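Local coordinates for protein LEC-6 (Caenorhabditis elegans, PDB 3VV1), which binds galactose-containing glycans, preferring fucose-containing saccharides in which galactose is linked to fucose, at residues I63-R66 / V72-F75; V85-S90 / Q95-H100; A101-Q106 / A128-F133; L112-N117 / I121-N126. One frame throughout, in Å; residues are numbered along the deposited sequence.

Contact 1: residues I63-R66 / V72-F75; sequences INLR and VLHF. With GAL (beta-D-galactopyranose), chain C.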
# COMPACT_ATOMS: atom_id res chain seq x y z
N ILE A 63 -6.94 18.24 4.87
CA ILE A 63 -6.06 17.20 4.34
C ILE A 63 -4.76 17.90 4.00
O ILE A 63 -4.78 18.90 3.30
CB ILE A 63 -6.66 16.57 3.08
CG1 ILE A 63 -7.91 15.70 3.35
CG2 ILE A 63 -5.62 15.68 2.43
CD1 ILE A 63 -9.20 16.39 3.43
N ASN A 64 -3.64 17.38 4.51
CA ASN A 64 -2.28 17.86 4.09
C ASN A 64 -1.56 16.83 3.26
O ASN A 64 -1.51 15.65 3.67
CB ASN A 64 -1.40 18.16 5.30
CG ASN A 64 -1.84 19.40 6.06
OD1 ASN A 64 -2.40 20.33 5.48
ND2 ASN A 64 -1.63 19.38 7.36
N LEU A 65 -1.02 17.25 2.11
CA LEU A 65 -0.10 16.40 1.33
C LEU A 65 1.28 16.98 1.64
O LEU A 65 1.56 18.13 1.24
CB LEU A 65 -0.43 16.49 -0.17
CG LEU A 65 -1.88 16.22 -0.57
CD1 LEU A 65 -2.08 16.39 -2.09
CD2 LEU A 65 -2.37 14.85 -0.09
N ARG A 66 2.06 16.27 2.43
CA ARG A 66 3.28 16.84 3.07
C ARG A 66 4.51 16.16 2.47
O ARG A 66 4.51 14.93 2.31
CB ARG A 66 3.37 16.50 4.59
CG ARG A 66 2.24 17.10 5.36
CD ARG A 66 2.45 16.79 6.83
NE ARG A 66 3.34 17.81 7.19
CZ ARG A 66 3.09 18.82 8.04
NH1 ARG A 66 1.95 18.96 8.70
NH2 ARG A 66 4.03 19.68 8.19
N VAL A 72 2.83 20.58 0.66
CA VAL A 72 2.58 20.91 -0.76
C VAL A 72 1.16 21.41 -0.97
O VAL A 72 0.93 22.38 -1.69
CB VAL A 72 2.85 19.70 -1.66
CG1 VAL A 72 2.26 19.89 -3.08
CG2 VAL A 72 4.36 19.45 -1.74
N LEU A 73 0.17 20.76 -0.32
CA LEU A 73 -1.20 21.25 -0.33
C LEU A 73 -1.87 21.03 0.98
O LEU A 73 -1.86 19.90 1.53
CB LEU A 73 -2.00 20.54 -1.43
CG LEU A 73 -3.52 20.80 -1.41
CD1 LEU A 73 -3.91 22.28 -1.64
CD2 LEU A 73 -4.20 19.96 -2.46
N HIS A 74 -2.42 22.13 1.54
CA HIS A 74 -3.25 22.07 2.73
C HIS A 74 -4.62 22.43 2.20
O HIS A 74 -4.83 23.55 1.73
CB HIS A 74 -2.72 23.14 3.72
CG HIS A 74 -3.64 23.46 4.88
ND1 HIS A 74 -3.72 22.67 5.98
CD2 HIS A 74 -4.45 24.57 5.15
CE1 HIS A 74 -4.53 23.23 6.92
NE2 HIS A 74 -5.00 24.39 6.40
N PHE A 75 -5.55 21.49 2.26
CA PHE A 75 -6.93 21.68 1.77
C PHE A 75 -7.81 21.78 3.02
O PHE A 75 -7.92 20.80 3.79
CB PHE A 75 -7.30 20.44 0.92
CG PHE A 75 -8.76 20.39 0.52
CD1 PHE A 75 -9.18 20.97 -0.69
CD2 PHE A 75 -9.73 19.76 1.34
CE1 PHE A 75 -10.50 20.93 -1.10
CE2 PHE A 75 -11.08 19.75 0.92
CZ PHE A 75 -11.46 20.29 -0.28
C1 GAL C . -4.56 29.86 8.99
C2 GAL C . -4.96 28.61 9.84
C3 GAL C . -4.11 27.45 9.48
C4 GAL C . -4.15 27.23 7.96
C5 GAL C . -3.78 28.55 7.26
C6 GAL C . -3.79 28.39 5.72
O2 GAL C . -4.79 28.93 11.20
O3 GAL C . -4.63 26.25 10.11
O4 GAL C . -5.47 26.80 7.57
O5 GAL C . -4.68 29.54 7.60
O6 GAL C . -3.45 29.65 5.12

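Contact 2: residues V85-S90 / Q95-H100; sequences VNNSTS and QSEDRH. With GAL (beta-D-galactopyranose), chain C; FUC (alpha-L-fucopyranose), chain B.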
# COMPACT_ATOMS: atom_id res chain seq x y z
N VAL A 85 -10.19 26.70 2.03
CA VAL A 85 -8.95 27.47 1.85
C VAL A 85 -7.88 26.48 1.44
O VAL A 85 -7.69 25.49 2.16
CB VAL A 85 -8.53 28.19 3.13
CG1 VAL A 85 -7.14 28.83 2.95
CG2 VAL A 85 -9.58 29.28 3.43
N ASN A 86 -7.23 26.69 0.31
CA ASN A 86 -6.06 25.91 -0.04
C ASN A 86 -4.80 26.75 0.14
O ASN A 86 -4.77 27.94 -0.16
CB ASN A 86 -6.11 25.54 -1.53
CG ASN A 86 -7.15 24.47 -1.83
OD1 ASN A 86 -7.50 23.68 -0.97
ND2 ASN A 86 -7.59 24.40 -3.09
N ASN A 87 -3.78 26.13 0.69
CA ASN A 87 -2.50 26.83 0.78
C ASN A 87 -1.39 25.80 0.86
O ASN A 87 -1.60 24.59 0.67
CB ASN A 87 -2.47 27.72 2.07
CG ASN A 87 -1.55 28.92 1.96
OD1 ASN A 87 -0.73 28.98 1.06
ND2 ASN A 87 -1.65 29.85 2.90
N SER A 88 -0.19 26.29 1.10
CA SER A 88 1.00 25.44 1.14
C SER A 88 2.05 26.17 1.96
O SER A 88 1.89 27.39 2.24
CB SER A 88 1.58 25.32 -0.29
OG SER A 88 1.79 26.62 -0.91
N THR A 89 3.11 25.46 2.33
CA THR A 89 4.22 26.11 2.97
C THR A 89 5.51 25.96 2.17
O THR A 89 5.68 25.02 1.38
CB THR A 89 4.50 25.60 4.41
OG1 THR A 89 5.00 24.26 4.40
CG2 THR A 89 3.25 25.70 5.29
N SER A 90 6.40 26.93 2.32
CA SER A 90 7.74 26.80 1.78
C SER A 90 8.69 27.29 2.83
O SER A 90 8.51 28.40 3.32
CB SER A 90 7.88 27.66 0.48
OG SER A 90 9.21 27.59 -0.04
N GLN A 95 2.04 30.25 2.43
CA GLN A 95 2.11 31.08 1.23
C GLN A 95 0.75 31.75 1.01
O GLN A 95 0.06 32.03 1.99
CB GLN A 95 2.65 30.23 0.04
CG GLN A 95 4.07 29.76 0.38
CD GLN A 95 4.66 28.87 -0.71
OE1 GLN A 95 4.20 27.75 -0.90
NE2 GLN A 95 5.67 29.37 -1.39
N SER A 96 0.38 32.06 -0.23
CA SER A 96 -0.89 32.74 -0.52
C SER A 96 -2.08 31.78 -0.49
O SER A 96 -2.01 30.67 -1.09
CB SER A 96 -0.80 33.33 -1.96
OG SER A 96 -1.88 34.21 -2.05
N GLU A 97 -3.17 32.18 0.16
CA GLU A 97 -4.35 31.33 0.19
C GLU A 97 -5.13 31.43 -1.14
O GLU A 97 -5.29 32.54 -1.72
CB GLU A 97 -5.29 31.74 1.31
CG GLU A 97 -4.69 31.46 2.67
CD GLU A 97 -5.60 31.91 3.82
OE1 GLU A 97 -6.55 32.70 3.59
OE2 GLU A 97 -5.30 31.50 4.94
N ASP A 98 -5.64 30.28 -1.58
CA ASP A 98 -6.70 30.25 -2.60
C ASP A 98 -7.99 29.99 -1.84
O ASP A 98 -8.08 28.98 -1.09
CB ASP A 98 -6.55 29.11 -3.62
CG ASP A 98 -5.37 29.26 -4.55
OD1 ASP A 98 -4.86 30.40 -4.72
OD2 ASP A 98 -5.01 28.21 -5.15
N ARG A 99 -9.00 30.82 -2.05
CA ARG A 99 -10.27 30.63 -1.34
C ARG A 99 -11.35 30.20 -2.31
O ARG A 99 -11.50 30.80 -3.37
CB ARG A 99 -10.67 31.90 -0.61
CG ARG A 99 -9.62 32.20 0.46
CD ARG A 99 -9.92 33.33 1.43
NE ARG A 99 -10.96 32.97 2.38
CZ ARG A 99 -10.78 32.76 3.70
NH1 ARG A 99 -9.59 32.82 4.28
NH2 ARG A 99 -11.81 32.46 4.42
N HIS A 100 -12.16 29.21 -1.92
CA HIS A 100 -13.25 28.65 -2.76
C HIS A 100 -14.48 28.56 -1.90
O HIS A 100 -14.41 28.67 -0.64
CB HIS A 100 -12.85 27.22 -3.19
CG HIS A 100 -11.59 27.22 -3.99
ND1 HIS A 100 -11.58 27.56 -5.30
CD2 HIS A 100 -10.28 26.90 -3.63
CE1 HIS A 100 -10.30 27.46 -5.76
NE2 HIS A 100 -9.50 27.07 -4.75
C1 GAL C . -4.56 29.86 8.99
C2 GAL C . -4.96 28.61 9.84
C3 GAL C . -4.11 27.45 9.48
C4 GAL C . -4.15 27.23 7.96
C5 GAL C . -3.78 28.55 7.26
C6 GAL C . -3.79 28.39 5.72
O2 GAL C . -4.79 28.93 11.20
O3 GAL C . -4.63 26.25 10.11
O4 GAL C . -5.47 26.80 7.57
O5 GAL C . -4.68 29.54 7.60
O6 GAL C . -3.45 29.65 5.12
C1 FUC B . -7.58 33.15 10.27
C2 FUC B . -7.85 32.71 8.76
C3 FUC B . -6.53 32.77 7.91
C4 FUC B . -5.27 32.26 8.67
C5 FUC B . -4.93 33.24 9.82
C6 FUC B . -3.72 32.65 10.52
O1 FUC B . -8.46 34.20 10.65
O2 FUC B . -9.07 33.35 8.06
O3 FUC B . -6.79 31.91 6.86
O4 FUC B . -5.52 30.88 9.24
O5 FUC B . -6.10 33.27 10.72
O HOH W 1 -6.83 26.28 -5.27
O HOH W 2 4.85 25.13 -1.31

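Contact 3: residues A101-Q106 / A128-F133; sequences ANPFQQ and AHFADF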
# COMPACT_ATOMS: atom_id res chain seq x y z
N ALA A 101 -15.58 28.32 -2.56
CA ALA A 101 -16.81 28.02 -1.82
C ALA A 101 -16.61 26.70 -1.08
O ALA A 101 -15.70 25.89 -1.39
CB ALA A 101 -17.99 27.93 -2.77
N ASN A 102 -17.43 26.49 -0.07
CA ASN A 102 -17.37 25.22 0.69
C ASN A 102 -18.38 24.26 0.06
O ASN A 102 -19.60 24.51 0.11
CB ASN A 102 -17.72 25.47 2.17
CG ASN A 102 -17.58 24.22 3.02
OD1 ASN A 102 -17.28 23.13 2.51
ND2 ASN A 102 -17.87 24.34 4.32
N PRO A 103 -17.88 23.17 -0.54
CA PRO A 103 -18.81 22.27 -1.21
C PRO A 103 -19.42 21.26 -0.23
O PRO A 103 -20.26 20.42 -0.65
CB PRO A 103 -17.91 21.54 -2.19
CG PRO A 103 -16.57 21.43 -1.47
CD PRO A 103 -16.46 22.75 -0.69
N PHE A 104 -19.01 21.31 1.04
CA PHE A 104 -19.45 20.27 1.98
C PHE A 104 -20.52 20.76 2.93
O PHE A 104 -20.56 21.94 3.26
CB PHE A 104 -18.28 19.78 2.83
CG PHE A 104 -17.07 19.41 2.04
CD1 PHE A 104 -17.04 18.20 1.29
CD2 PHE A 104 -15.93 20.22 2.05
CE1 PHE A 104 -15.89 17.83 0.58
CE2 PHE A 104 -14.78 19.85 1.33
CZ PHE A 104 -14.76 18.66 0.58
N GLN A 105 -21.32 19.82 3.40
CA GLN A 105 -22.23 20.07 4.53
C GLN A 105 -21.84 19.06 5.59
O GLN A 105 -21.51 17.89 5.27
CB GLN A 105 -23.67 19.81 4.10
CG GLN A 105 -24.09 20.87 3.08
CD GLN A 105 -25.49 20.63 2.56
OE1 GLN A 105 -25.67 19.96 1.55
NE2 GLN A 105 -26.50 21.17 3.24
N GLN A 106 -21.91 19.50 6.86
CA GLN A 106 -21.66 18.56 7.96
C GLN A 106 -22.70 17.44 7.93
O GLN A 106 -23.88 17.67 7.55
CB GLN A 106 -21.53 19.28 9.33
CG GLN A 106 -20.16 20.04 9.42
CD GLN A 106 -20.17 21.18 10.40
OE1 GLN A 106 -21.05 22.04 10.34
NE2 GLN A 106 -19.20 21.22 11.31
N ALA A 128 -17.46 15.57 -9.53
CA ALA A 128 -17.44 16.84 -10.27
C ALA A 128 -16.19 17.64 -9.93
O ALA A 128 -15.72 17.67 -8.77
CB ALA A 128 -18.64 17.69 -9.95
N HIS A 129 -15.62 18.27 -10.94
CA HIS A 129 -14.46 19.11 -10.67
C HIS A 129 -14.82 20.24 -9.73
O HIS A 129 -15.82 20.94 -9.93
CB HIS A 129 -13.91 19.70 -11.97
CG HIS A 129 -12.68 20.51 -11.78
ND1 HIS A 129 -12.70 21.89 -11.63
CD2 HIS A 129 -11.35 20.11 -11.69
CE1 HIS A 129 -11.42 22.30 -11.44
NE2 HIS A 129 -10.60 21.23 -11.50
N PHE A 130 -14.01 20.41 -8.69
CA PHE A 130 -14.24 21.46 -7.68
C PHE A 130 -13.22 22.59 -7.83
O PHE A 130 -13.60 23.78 -7.89
CB PHE A 130 -14.18 20.84 -6.27
CG PHE A 130 -14.15 21.87 -5.19
CD1 PHE A 130 -15.27 22.70 -4.96
CD2 PHE A 130 -13.01 22.05 -4.44
CE1 PHE A 130 -15.22 23.67 -3.97
CE2 PHE A 130 -12.94 23.08 -3.50
CZ PHE A 130 -14.08 23.86 -3.25
N ALA A 131 -11.92 22.25 -7.86
CA ALA A 131 -10.92 23.32 -7.97
C ALA A 131 -9.61 22.72 -8.43
O ALA A 131 -9.35 21.55 -8.19
CB ALA A 131 -10.68 23.98 -6.60
N ASP A 132 -8.79 23.54 -9.06
CA ASP A 132 -7.39 23.23 -9.26
C ASP A 132 -6.51 23.98 -8.27
O ASP A 132 -6.84 25.13 -7.84
CB ASP A 132 -6.97 23.66 -10.65
CG ASP A 132 -7.31 22.63 -11.73
OD1 ASP A 132 -7.82 21.53 -11.45
OD2 ASP A 132 -7.01 22.95 -12.90
N PHE A 133 -5.39 23.34 -7.89
CA PHE A 133 -4.38 24.01 -7.08
C PHE A 133 -3.08 23.87 -7.87
O PHE A 133 -2.64 22.77 -8.16
CB PHE A 133 -4.24 23.31 -5.72
CG PHE A 133 -3.21 23.94 -4.83
CD1 PHE A 133 -3.46 25.16 -4.26
CD2 PHE A 133 -1.97 23.32 -4.62
CE1 PHE A 133 -2.51 25.76 -3.42
CE2 PHE A 133 -1.02 23.90 -3.79
CZ PHE A 133 -1.29 25.13 -3.20

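Contact 4: residues L112-N117 / I121-N126; sequences LEFVSN and ISIFVN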
# COMPACT_ATOMS: atom_id res chain seq x y z
N LEU A 112 -14.12 12.56 -2.09
CA LEU A 112 -13.17 13.69 -2.39
C LEU A 112 -11.93 13.12 -2.99
O LEU A 112 -11.32 12.19 -2.44
CB LEU A 112 -12.84 14.43 -1.07
CG LEU A 112 -11.73 15.49 -1.13
CD1 LEU A 112 -12.25 16.63 -2.00
CD2 LEU A 112 -11.41 16.00 0.33
N GLU A 113 -11.60 13.60 -4.18
CA GLU A 113 -10.41 13.06 -4.87
C GLU A 113 -9.44 14.17 -5.21
O GLU A 113 -9.85 15.25 -5.62
CB GLU A 113 -10.84 12.33 -6.13
CG GLU A 113 -11.78 11.21 -5.83
CD GLU A 113 -12.30 10.62 -7.11
OE1 GLU A 113 -11.59 9.72 -7.70
OE2 GLU A 113 -13.40 11.09 -7.60
N PHE A 114 -8.16 13.86 -5.09
CA PHE A 114 -7.09 14.75 -5.52
C PHE A 114 -6.32 13.97 -6.62
O PHE A 114 -6.02 12.78 -6.47
CB PHE A 114 -6.11 14.97 -4.36
CG PHE A 114 -6.75 15.65 -3.14
CD1 PHE A 114 -7.47 14.90 -2.21
CD2 PHE A 114 -6.71 17.05 -3.01
CE1 PHE A 114 -8.12 15.55 -1.10
CE2 PHE A 114 -7.29 17.69 -1.88
CZ PHE A 114 -8.00 16.92 -0.94
N VAL A 115 -5.95 14.68 -7.68
CA VAL A 115 -5.22 14.04 -8.81
C VAL A 115 -4.07 14.96 -9.13
O VAL A 115 -4.28 16.16 -9.41
CB VAL A 115 -6.08 13.86 -10.07
CG1 VAL A 115 -5.27 13.05 -11.13
CG2 VAL A 115 -7.37 13.15 -9.70
N SER A 116 -2.84 14.46 -9.11
CA SER A 116 -1.66 15.32 -9.30
C SER A 116 -0.92 15.02 -10.56
O SER A 116 -0.46 13.89 -10.75
CB SER A 116 -0.67 15.05 -8.17
OG SER A 116 0.44 15.90 -8.36
N ASN A 117 -0.79 16.01 -11.41
CA ASN A 117 -0.04 15.84 -12.66
C ASN A 117 0.37 17.17 -13.23
O ASN A 117 -0.46 18.13 -13.22
CB ASN A 117 -0.85 15.15 -13.69
CG ASN A 117 0.02 14.27 -14.60
OD1 ASN A 117 1.25 14.46 -14.80
ND2 ASN A 117 -0.63 13.25 -15.10
N ILE A 121 -2.74 20.11 -8.99
CA ILE A 121 -3.51 19.11 -8.24
C ILE A 121 -4.98 19.48 -8.46
O ILE A 121 -5.43 20.53 -8.00
CB ILE A 121 -3.10 19.10 -6.75
CG1 ILE A 121 -1.58 18.74 -6.65
CG2 ILE A 121 -4.02 18.09 -5.98
CD1 ILE A 121 -1.01 18.93 -5.26
N SER A 122 -5.70 18.60 -9.14
CA SER A 122 -7.12 18.81 -9.51
C SER A 122 -7.92 18.13 -8.36
O SER A 122 -7.57 17.04 -7.88
CB SER A 122 -7.46 18.12 -10.85
OG SER A 122 -6.78 18.84 -11.86
N ILE A 123 -9.01 18.76 -7.95
CA ILE A 123 -9.78 18.32 -6.78
C ILE A 123 -11.22 18.12 -7.22
O ILE A 123 -11.78 19.03 -7.85
CB ILE A 123 -9.71 19.36 -5.65
CG1 ILE A 123 -8.23 19.70 -5.30
CG2 ILE A 123 -10.43 18.83 -4.40
CD1 ILE A 123 -8.16 20.95 -4.44
N PHE A 124 -11.80 16.94 -6.92
CA PHE A 124 -13.17 16.59 -7.29
C PHE A 124 -13.98 16.24 -6.08
O PHE A 124 -13.47 15.63 -5.17
CB PHE A 124 -13.12 15.37 -8.24
CG PHE A 124 -12.30 15.62 -9.49
CD1 PHE A 124 -10.89 15.58 -9.40
CD2 PHE A 124 -12.91 16.00 -10.69
CE1 PHE A 124 -10.12 15.85 -10.54
CE2 PHE A 124 -12.12 16.29 -11.86
CZ PHE A 124 -10.73 16.19 -11.74
N VAL A 125 -15.26 16.63 -6.11
CA VAL A 125 -16.17 16.28 -5.02
C VAL A 125 -17.33 15.54 -5.67
O VAL A 125 -17.98 16.08 -6.59
CB VAL A 125 -16.64 17.55 -4.30
CG1 VAL A 125 -17.68 17.16 -3.22
CG2 VAL A 125 -15.45 18.22 -3.63
N ASN A 126 -17.56 14.28 -5.29
CA ASN A 126 -18.70 13.52 -5.85
C ASN A 126 -18.62 13.46 -7.37
O ASN A 126 -19.62 13.61 -8.09
CB ASN A 126 -20.09 14.00 -5.31
CG ASN A 126 -20.26 13.70 -3.82
OD1 ASN A 126 -19.44 13.03 -3.22
ND2 ASN A 126 -21.35 14.14 -3.25
O HOH W 3 -4.30 17.69 -12.31

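Contact 1: residues I63-R66 / V72-F75
Asn-64 and His-74 lie opposite each other in an antiparallel beta hairpin of the galectin beta sandwich, on the face that holds the bound galactose. Backbone bonds set the register. Ile-63 and Phe-75 form a hydrogen-bonded pair, with Phe-75 N giving to Ile-63 O at 2.9 Å and Ile-63 N giving to Phe-75 O in return. Leu-65 N then donates to Leu-73 O at 2.8 Å, but beyond this point the ladder opens into a classic beta bulge, with Val-72 and Leu-73 both facing Leu-65. There Leu-65 O accepts from Val-72 N at 2.8 Å and only weakly from Leu-73 N.

Apolar packing occupies the face of Ile-63, Leu-65, Leu-73 and Phe-75, whose greasy side chains suit the sandwich interior. Ile-63 CD1 approaches Phe-75 CD2 obliquely at 4.0 Å, and Leu-65 lies beside Leu-73. From the second sheet, Leu-112 packs on Ile-63 and Phe-75, and Phe-114 on Leu-73.

Polar chemistry belongs to the other face. With CG of His-74 anti to the backbone N (chi1 166°), the imidazole runs alongside the Asn-64 amide. His-74 ND1 donates to a lone pair of Asn-64 OD1 at 2.7 Å, nearly in the ring plane. Glu-146 accepts from Asn-64 ND2, so Asn-64, held at both ends of its amide, is a second-shell residue fixing the imidazole's rotation. At the far edge of the ring, His-74 NE2 is hydrogen-bonded to galactose O4 at 2.7 Å.

Contact 2: residues V85-S90 / Q95-H100
The guanidinium of Arg-99 carries Val-85 CG2 on one face, 3.6 Å above its centre, and meets Glu-97 OE1 at its edge, where Arg-99 NH1 completes a salt bridge of 3.1 Å. Glu-81 pairs with Arg-99 NH2, so two carboxylates hold the group flat on the valine. At the edge of the His-100 ring, in its plane, a water links NE2 to Asn-86 ND2 and Asp-98 OD2.

Asn-87, Glu-97 and Arg-99 belong to the galectin glycan pocket, which His-74 and Arg-78 help complete. Asn-87 ND2 donates to galactose O6 at 2.9 Å in an almost straight bond (173°), and also to Gln-95 O, which it meets from above the carbonyl plane. Arg-136 donates to Asn-87 OD1, fixing which end of the amide is the donor. Farther on, Ser-88 OG gives its hydrogen to Gln-95 OE1 at 2.7 Å. Between the strands, Asn-86 and Asp-98 form a hydrogen-bonded antiparallel pair.

Glu-97, extended beyond CG, reaches both sugars. Glu-97 OE2 accepts from galactose O6 at 2.6 Å and, in a very short bond, from fucose O3. One carboxylate thus reads both rings with one oxygen while the other binds Arg-99.

Contact 3: residues A101-Q106 / A128-F133
The loop that leaves strand 98-100 and crosses to the second sheet of the galectin sandwich is pinned to edge strand 128-134 where Ala-101 and Pro-103 meet the ring of Phe-130. Pro-103 supplies the main contact, a CH-pi interaction over one face of the phenyl ring. Its CG stands 4.0 Å from the ring centroid and 24° off the normal, displaced toward the rim, and Pro-103 CG approaches Phe-130 CE1 to 3.6 Å. CB and CD of the pyrrolidine also touch that side of the ring, and the two side chains cross at about a right angle. Proline suits the place because its rigid, compact ring presents CB, CG and CD together, CD being somewhat polarised by the neighbouring nitrogen. The edge of the same phenyl ring meets a different partner: Ala-101 O lies in the ring plane, 3.2 Å from Phe-130 CZ, where the slightly positive ring hydrogens can face a carbonyl oxygen. With CG of Phe-130 anti to its own nitrogen (chi1 170°), the ring stretches across to the loop.

On the loop side, Asn-102 forms an Asx turn, its OD1 accepting from Phe-104 N at 2.9 Å. The turn is consistent with Phe-104 folding back, and Pro-103 CG rests over the centre of its ring, so the proline lies against two phenyl rings. On the strand side, Phe-130 and Ala-131 both face Ile-123 in a classic beta bulge. Joined without any hydrogen bond across the contact, loop and bulged edge strand give a compact example of proline-aromatic CH-pi packing at the rim of a beta sandwich.

Contact 4: residues L112-N117 / I121-N126
Phe-114 lies beside Ile-123 and is crossed obliquely by Ile-121 on the inward face of a beta hairpin that belongs to the second sheet of the galectin sandwich. Its CB meets Ile-121: Phe-114 CB to Ile-121 CG2 is 4.1 Å. CG is turned anti to the carbonyl carbon (chi1 -62°), which directs the ring along Ile-123: Phe-114 CD2 comes within 3.8 Å of Ile-123 CG1 in an oblique approach, and CE2 touches the same branch. Ile-121 CG2 stays at the ring edge, near its plane. At the tip, CZ reaches Phe-75 of the facing sheet, where the two rings pack edge-to-face. Leu-112 continues this layer, its CD1 set against Ile-123 CG2 at 3.7 Å and Val-125 CG2 at 3.9 Å. Branched and aromatic side chains suit this face, which is largely buried between the sheets.

The outer face mixes apolar and polar groups. Val-115 CG2 meets Phe-124 CE1 at 3.9 Å, while Glu-113 extends to a salt bridge with Arg-47 on the neighbouring strand. Ser-122 OG accepts from a water at 2.8 Å and is also hydrogen-bonded to Asp-132.

Two hydrogen-bonded pairs, Glu-113 with Phe-124 and Val-115 with Ser-122, stitch the backbones with four N-H to O bonds. The chemistry is thus divided: the inner face is mostly hydrocarbon, its one hydroxyl, Ser-116, satisfied by Phe-42 O and Ser-139, while Glu-113 and Ser-122 sit outside.

In the fold
From the N terminus, contact 1 closes first, a short hairpin between strands 60-66 and 71-78. Contact 2 follows in series, folding 95-100 back on strand 83-90; since strands 71-78 and 83-90 are neighbours, the two contacts share one sheet and together grip the galactose. The chain then leaves for the other sheet through 101-106. Contact 3 closes the longer loop from there to edge strand 128-134, and the hairpin of contact 4 is nested inside it, adjoining that strand in the same sheet. Contacts 1 and 4 face each other across the sandwich, tied through Leu-112, while Phe-133 packs on Asn-86 and Phe-130 on His-100 of contact 2.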